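Side-chain contact in MTH169 (Methanobacterium thermoautotrophicum, PDB 1GTD), which is a small alpha/beta protein of the PurS family, found here as an assembly of four chains: residues M15-P18 with E19-T22. Sequence-based numbering, arbitrary orientation.
Sequences MLNP and EAAT
Pro18 and Thr22 meet through one carbonyl oxygen, which two donors grip together. Thr22 N donates to Pro18 O at 2.8 Å, with an angle of 150° at the hydrogen, and Thr22 OG1 donates to the same oxygen at 2.7 Å. The two donors approach from opposite faces of the carbonyl plane, the hydroxyl from well above it and the amide N-H with a smaller tilt. The Thr22 torsion (chi1 -65°) sets OG1 beside its own backbone N, folding the hydroxyl back onto the preceding turn. One residue earlier, Ala21 N donates an almost straight bond to Asn17 O (2.8 Å), closing the first turn. These bonds start helix 18-30 after the loop that leaves strand 3-11: Asn17 stands at the N-cap position, and Pro18, which has no N-H to offer, fills the first helical place. The Asn17 side chain leans over the first turn because chi1 (-177°) turns CG away from its own N and beside the carbonyl carbon. Its CB lies 3.5 Å from Ala20 CB, and its amide group sits beside the backbone of Glu19 and Ala20, with CG 3.5 Å from Ala20 N. Ala20 is buried on this side and also packs on Thr37 of strand 37-47. Between the two segments the Glu19 side is looser: CB touches Asn17, and the rest of this partly exposed side chain leads away from the turn, extended beyond CG. The residue packs on Thr39 of strand 37-47 and on Ile43 of a third subunit, while Pro18 lies against Leu11 of a second subunit.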
# COMPACT_ATOMS: atom_id res chain seq x y z
N MSE B 15 -10.39 12.96 6.61
CA MSE B 15 -9.43 12.77 5.53
C MSE B 15 -9.89 11.61 4.68
O MSE B 15 -10.38 10.62 5.21
CB MSE B 15 -8.06 12.41 6.10
CG MSE B 15 -7.46 13.43 7.03
SE MSE B 15 -6.87 14.99 6.08
CE MSE B 15 -6.40 16.11 7.59
N LEU B 16 -9.73 11.73 3.36
CA LEU B 16 -10.10 10.65 2.46
C LEU B 16 -9.14 9.47 2.67
O LEU B 16 -7.95 9.66 2.93
CB LEU B 16 -10.01 11.10 0.99
CG LEU B 16 -10.10 10.01 -0.10
CD1 LEU B 16 -11.53 9.54 -0.32
CD2 LEU B 16 -9.55 10.56 -1.39
N ASN B 17 -9.66 8.25 2.58
CA ASN B 17 -8.83 7.07 2.72
C ASN B 17 -9.15 6.22 1.51
O ASN B 17 -10.12 5.45 1.52
CB ASN B 17 -9.17 6.32 4.00
CG ASN B 17 -8.27 5.11 4.22
OD1 ASN B 17 -8.34 4.47 5.27
ND2 ASN B 17 -7.43 4.81 3.25
N PRO B 18 -8.36 6.36 0.44
CA PRO B 18 -8.57 5.60 -0.80
C PRO B 18 -8.80 4.10 -0.57
O PRO B 18 -9.74 3.51 -1.13
CB PRO B 18 -7.30 5.88 -1.60
CG PRO B 18 -6.93 7.27 -1.15
CD PRO B 18 -7.15 7.19 0.34
N GLU B 19 -7.94 3.49 0.24
CA GLU B 19 -8.03 2.07 0.53
C GLU B 19 -9.35 1.75 1.21
O GLU B 19 -10.09 0.87 0.78
CB GLU B 19 -6.85 1.64 1.42
CG GLU B 19 -6.79 0.15 1.74
CD GLU B 19 -5.69 -0.23 2.75
OE1 GLU B 19 -5.68 -1.41 3.19
OE2 GLU B 19 -4.85 0.63 3.09
N ALA B 20 -9.64 2.49 2.28
CA ALA B 20 -10.87 2.30 3.04
C ALA B 20 -12.10 2.41 2.13
O ALA B 20 -12.99 1.55 2.15
CB ALA B 20 -10.95 3.33 4.14
N ALA B 21 -12.14 3.46 1.32
CA ALA B 21 -13.26 3.67 0.41
C ALA B 21 -13.35 2.53 -0.60
O ALA B 21 -14.43 2.05 -0.93
CB ALA B 21 -13.11 5.01 -0.31
N THR B 22 -12.19 2.08 -1.08
CA THR B 22 -12.15 1.00 -2.05
C THR B 22 -12.69 -0.31 -1.47
O THR B 22 -13.50 -1.01 -2.09
CB THR B 22 -10.72 0.82 -2.57
OG1 THR B 22 -10.34 2.00 -3.29
CG2 THR B 22 -10.63 -0.38 -3.48